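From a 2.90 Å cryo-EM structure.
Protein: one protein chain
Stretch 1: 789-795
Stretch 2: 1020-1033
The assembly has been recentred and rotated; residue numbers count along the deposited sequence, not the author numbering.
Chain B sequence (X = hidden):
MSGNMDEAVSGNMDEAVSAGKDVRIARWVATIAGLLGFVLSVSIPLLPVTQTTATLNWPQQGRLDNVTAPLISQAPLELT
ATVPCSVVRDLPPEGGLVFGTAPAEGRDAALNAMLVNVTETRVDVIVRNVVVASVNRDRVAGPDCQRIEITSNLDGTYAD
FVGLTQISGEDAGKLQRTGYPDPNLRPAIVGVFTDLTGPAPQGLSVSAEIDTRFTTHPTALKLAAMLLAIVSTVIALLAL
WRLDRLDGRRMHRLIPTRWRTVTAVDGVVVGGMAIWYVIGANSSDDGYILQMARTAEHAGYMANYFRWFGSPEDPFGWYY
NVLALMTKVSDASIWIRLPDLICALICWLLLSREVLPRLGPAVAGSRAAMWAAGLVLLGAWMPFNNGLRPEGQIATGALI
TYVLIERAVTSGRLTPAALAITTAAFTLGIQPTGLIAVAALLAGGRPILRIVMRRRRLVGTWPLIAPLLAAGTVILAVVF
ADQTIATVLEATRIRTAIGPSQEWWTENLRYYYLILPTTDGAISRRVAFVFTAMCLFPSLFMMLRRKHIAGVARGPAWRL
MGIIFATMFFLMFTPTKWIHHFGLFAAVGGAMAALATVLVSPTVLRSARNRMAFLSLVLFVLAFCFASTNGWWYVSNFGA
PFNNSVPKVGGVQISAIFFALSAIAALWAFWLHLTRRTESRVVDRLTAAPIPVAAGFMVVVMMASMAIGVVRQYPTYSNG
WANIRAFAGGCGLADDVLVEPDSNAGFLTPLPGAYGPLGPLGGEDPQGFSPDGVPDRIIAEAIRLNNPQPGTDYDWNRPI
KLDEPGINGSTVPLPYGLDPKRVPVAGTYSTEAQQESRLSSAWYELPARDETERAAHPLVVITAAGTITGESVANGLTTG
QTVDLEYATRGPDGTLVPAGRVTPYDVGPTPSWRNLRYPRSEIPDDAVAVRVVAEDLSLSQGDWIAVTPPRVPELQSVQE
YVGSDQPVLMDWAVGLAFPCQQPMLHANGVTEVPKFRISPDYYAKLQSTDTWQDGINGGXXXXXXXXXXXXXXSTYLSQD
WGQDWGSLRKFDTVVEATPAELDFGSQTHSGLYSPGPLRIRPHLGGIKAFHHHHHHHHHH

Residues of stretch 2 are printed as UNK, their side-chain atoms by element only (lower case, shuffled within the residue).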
# COMPACT_ATOMS: atom_id res chain seq x y z
N GLN B 789 11.09 -5.47 -19.64
CA GLN B 789 10.25 -6.15 -18.67
C GLN B 789 10.54 -7.64 -18.73
O GLN B 789 11.13 -8.13 -19.70
CB GLN B 789 8.76 -5.89 -18.95
CG GLN B 789 8.38 -4.42 -19.01
CD GLN B 789 8.35 -3.76 -17.65
OE1 GLN B 789 9.39 -3.56 -17.02
NE2 GLN B 789 7.16 -3.40 -17.20
N PRO B 790 10.16 -8.40 -17.69
CA PRO B 790 10.48 -9.84 -17.67
C PRO B 790 9.85 -10.65 -18.79
O PRO B 790 10.57 -11.33 -19.53
CB PRO B 790 9.93 -10.29 -16.30
CG PRO B 790 10.00 -9.07 -15.46
CD PRO B 790 9.66 -7.94 -16.38
N GLY B 791 8.53 -10.59 -18.94
CA GLY B 791 7.86 -11.49 -19.86
C GLY B 791 7.42 -10.88 -21.17
O GLY B 791 6.31 -11.15 -21.64
N THR B 792 8.27 -10.05 -21.77
CA THR B 792 7.91 -9.39 -23.02
C THR B 792 7.86 -10.38 -24.17
O THR B 792 8.32 -11.53 -24.08
CB THR B 792 8.91 -8.28 -23.34
OG1 THR B 792 10.16 -8.85 -23.72
CG2 THR B 792 9.12 -7.39 -22.13
N ASP B 793 7.29 -9.93 -25.28
CA ASP B 793 7.21 -10.71 -26.50
C ASP B 793 8.44 -10.44 -27.37
O ASP B 793 9.36 -9.72 -26.99
CB ASP B 793 5.93 -10.40 -27.26
CG ASP B 793 4.69 -10.87 -26.53
OD1 ASP B 793 4.78 -11.89 -25.81
OD2 ASP B 793 3.64 -10.21 -26.66
N TYR B 794 8.45 -11.04 -28.57
CA TYR B 794 9.56 -10.80 -29.48
C TYR B 794 9.53 -9.38 -30.03
O TYR B 794 10.58 -8.73 -30.15
CB TYR B 794 9.53 -11.82 -30.62
CG TYR B 794 10.55 -11.54 -31.70
CD1 TYR B 794 11.86 -11.24 -31.38
CD2 TYR B 794 10.19 -11.58 -33.04
CE1 TYR B 794 12.80 -10.98 -32.36
CE2 TYR B 794 11.12 -11.32 -34.03
CZ TYR B 794 12.42 -11.03 -33.68
OH TYR B 794 13.36 -10.77 -34.66
N ASP B 795 8.35 -8.87 -30.36
CA ASP B 795 8.23 -7.59 -31.03
C ASP B 795 8.54 -6.40 -30.14
O ASP B 795 8.32 -5.27 -30.60
CB ASP B 795 6.83 -7.44 -31.63
CG ASP B 795 5.73 -7.71 -30.63
OD1 ASP B 795 5.49 -6.84 -29.77
OD2 ASP B 795 5.12 -8.79 -30.70
N UNK B 1020 10.71 -19.00 -13.89
CA UNK B 1020 10.82 -19.86 -15.05
C UNK B 1020 10.96 -19.09 -16.35
O UNK B 1020 11.26 -19.70 -17.38
c UNK B 1020 9.72 -22.15 -14.48
c UNK B 1020 8.43 -22.93 -14.63
c UNK B 1020 9.60 -20.79 -15.16
c UNK B 1020 10.89 -22.93 -15.05
N UNK B 1021 10.75 -17.77 -16.34
CA UNK B 1021 10.92 -16.93 -17.51
C UNK B 1021 12.35 -16.46 -17.70
O UNK B 1021 12.59 -15.51 -18.46
c UNK B 1021 8.00 -16.75 -18.53
c UNK B 1021 9.99 -15.72 -17.42
c UNK B 1021 7.72 -14.74 -17.08
c UNK B 1021 8.50 -16.02 -17.29
N UNK B 1022 13.32 -17.09 -17.04
CA UNK B 1022 14.71 -16.76 -17.26
C UNK B 1022 15.31 -17.67 -18.32
O UNK B 1022 16.32 -17.34 -18.94
N UNK B 1023 14.67 -18.82 -18.52
CA UNK B 1023 15.10 -19.77 -19.54
C UNK B 1023 14.47 -19.46 -20.89
O UNK B 1023 15.15 -19.48 -21.92
c UNK B 1023 15.50 -21.54 -17.78
c UNK B 1023 14.75 -21.20 -19.08
c UNK B 1023 15.06 -22.19 -20.17
c UNK B 1023 14.95 -22.75 -17.07
N UNK B 1024 13.16 -19.17 -20.91
CA UNK B 1024 12.44 -18.97 -22.15
C UNK B 1024 12.76 -17.64 -22.82
O UNK B 1024 12.48 -17.49 -24.02
c UNK B 1024 10.93 -19.07 -21.90
c UNK B 1024 10.60 -20.37 -21.20
o UNK B 1024 10.51 -17.97 -21.08
N UNK B 1025 13.33 -16.68 -22.10
CA UNK B 1025 13.80 -15.46 -22.74
C UNK B 1025 15.18 -15.64 -23.36
O UNK B 1025 15.52 -14.94 -24.32
c UNK B 1025 12.45 -14.01 -21.16
o UNK B 1025 12.39 -13.36 -20.10
o UNK B 1025 11.44 -14.42 -21.77
c UNK B 1025 13.82 -14.30 -21.75
N UNK B 1026 15.97 -16.57 -22.83
CA UNK B 1026 17.28 -16.86 -23.41
C UNK B 1026 17.18 -17.85 -24.56
O UNK B 1026 18.01 -17.81 -25.48
c UNK B 1026 18.95 -16.46 -21.42
c UNK B 1026 19.91 -15.59 -22.21
c UNK B 1026 18.22 -17.43 -22.34
c UNK B 1026 19.70 -17.23 -20.35
N UNK B 1027 16.19 -18.73 -24.55
CA UNK B 1027 16.13 -19.83 -25.50
C UNK B 1027 15.08 -19.67 -26.59
O UNK B 1027 15.27 -20.15 -27.70
c UNK B 1027 17.19 -22.51 -26.42
c UNK B 1027 15.93 -22.45 -25.58
c UNK B 1027 15.90 -21.15 -24.76
c UNK B 1027 15.84 -23.65 -24.66
N UNK B 1028 13.96 -18.99 -26.30
CA UNK B 1028 12.82 -18.98 -27.20
C UNK B 1028 12.33 -17.55 -27.42
O UNK B 1028 12.75 -16.61 -26.73
c UNK B 1028 12.04 -21.28 -26.27
c UNK B 1028 12.21 -22.14 -27.50
c UNK B 1028 11.00 -21.87 -25.34
c UNK B 1028 11.68 -19.84 -26.65
N UNK B 1029 11.43 -17.40 -28.39
CA UNK B 1029 10.80 -16.12 -28.70
C UNK B 1029 9.29 -16.30 -28.66
O UNK B 1029 8.76 -17.24 -29.26
c UNK B 1029 11.23 -15.61 -30.08
n UNK B 1029 14.33 -14.11 -31.67
n UNK B 1029 14.91 -14.92 -33.74
c UNK B 1029 15.14 -14.11 -32.72
n UNK B 1029 16.20 -13.31 -32.74
c UNK B 1029 12.63 -15.04 -30.12
c UNK B 1029 13.14 -14.96 -31.55
N UNK B 1030 8.60 -15.41 -27.96
CA UNK B 1030 7.16 -15.53 -27.73
C UNK B 1030 6.37 -14.61 -28.65
O UNK B 1030 6.78 -13.48 -28.93
c UNK B 1030 6.82 -15.21 -26.27
N UNK B 1031 5.23 -15.11 -29.12
CA UNK B 1031 4.36 -14.33 -29.99
C UNK B 1031 2.91 -14.59 -29.63
O UNK B 1031 2.50 -15.74 -29.46
c UNK B 1031 4.60 -14.68 -31.47
o UNK B 1031 4.22 -16.01 -31.74
N UNK B 1032 2.13 -13.51 -29.52
CA UNK B 1032 0.73 -13.63 -29.10
C UNK B 1032 -0.11 -14.21 -30.23
O UNK B 1032 0.16 -14.01 -31.42
c UNK B 1032 1.05 -11.71 -27.52
c UNK B 1032 -1.26 -12.35 -28.19
c UNK B 1032 0.20 -12.26 -28.64
N UNK B 1033 -1.16 -14.93 -29.85
CA UNK B 1033 -2.15 -15.45 -30.79
C UNK B 1033 -3.51 -14.84 -30.47
O UNK B 1033 -3.75 -14.32 -29.38
c UNK B 1033 -0.92 -17.69 -30.95
c UNK B 1033 -2.24 -16.98 -30.74
s UNK B 1033 -1.13 -19.48 -30.94
c UNK B 1033 -2.06 -19.72 -32.45

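Position 1020 carries four carbons, forked at the second, and none comes near stretch 1. The fork one carbon beyond CB marks Leu-1020, whose apolar side chain suits its buried site.

Position 1021 has the same four carbons and the same fork, but here the CA-to-CB bond points toward stretch 1 and one terminal carbon lies near the glycine there. This is Leu-1021, whose CD1 stands 4.3 Å from CA of Gly-791. Because Gly-791 has no side chain, the methyl can rest close to its backbone; an ideal CB on that glycine would lie 3.5 Å from CD1 of Leu-1021.

At 1022 no side-chain atom exists, so it is Gly-1022. Position 1023 has four carbons forked at the first, with one arm two carbons long: the beta-branched Ile-1023, buried and out of reach of stretch 1.

Position 1024 shows one carbon bearing an oxygen and a carbon, the pattern of Thr-1024. It lies in the short helix and does not touch stretch 1.

Position 1025 has two carbons, the second carrying two oxygens, and points toward stretch 1. A planar carboxylate on a single methylene identifies Asp-1025. Its OD2 lies 2.8 Å from O of Pro-790; two oxygens this close suggest that the acid group holds a proton, although the coordinates cannot settle the matter.

Positions 1026 and 1027 each present four carbons forked at the second, and so does 1028. They are Leu-1026, Leu-1027 and Leu-1028, all buried and directed to surroundings other than stretch 1. N of Leu-1027 donates to O of Ile-1023 at 2.9 Å, and N of Leu-1028 to O of Thr-1024 at 3.1 Å, before the chain leaves helical geometry at Leu-1028 and becomes extended.

Position 1029 runs through three carbons and a nitrogen to a carbon bearing two more nitrogens, which lies beside the tyrosine of stretch 1. Such a guanidinium belongs to Arg-1029. Its CD sits over one face of the Tyr-794 ring, 4.2 Å from the centroid, in a CH-pi contact, and NE lies 3.6 Å from CE1 of Tyr-794. A long, flexible chain ending in a flat cation suits an aromatic face in a partly exposed place.

Position 1030 has a single carbon, hence Ala-1030. Its CB lies 3.9 Å from OD1 of Asp-793, and its small side chain goes with a close backbone approach, the two CA atoms of these residues being 5.0 Å apart. Position 1031 has one carbon then an oxygen, Ser-1031, pointing away. Position 1032 has one carbon bearing two others: Val-1032, whose CG2 packs 3.1 Å from OD2 of Asp-793. Position 1033, an unbranched chain of two carbons, sulfur and carbon, is the buried Met-1033.

The contact is anchored by one backbone hydrogen bond, from N of Tyr-794 to O of Ala-1030 at 3.0 Å. Beside it, the tyrosine ring covers the arginine chain, while Leu-1021 and Asp-1025 meet the segment around Pro-790 and Gly-791.

Stretch 2 (1020-1033) LLGITDLLLRASVM
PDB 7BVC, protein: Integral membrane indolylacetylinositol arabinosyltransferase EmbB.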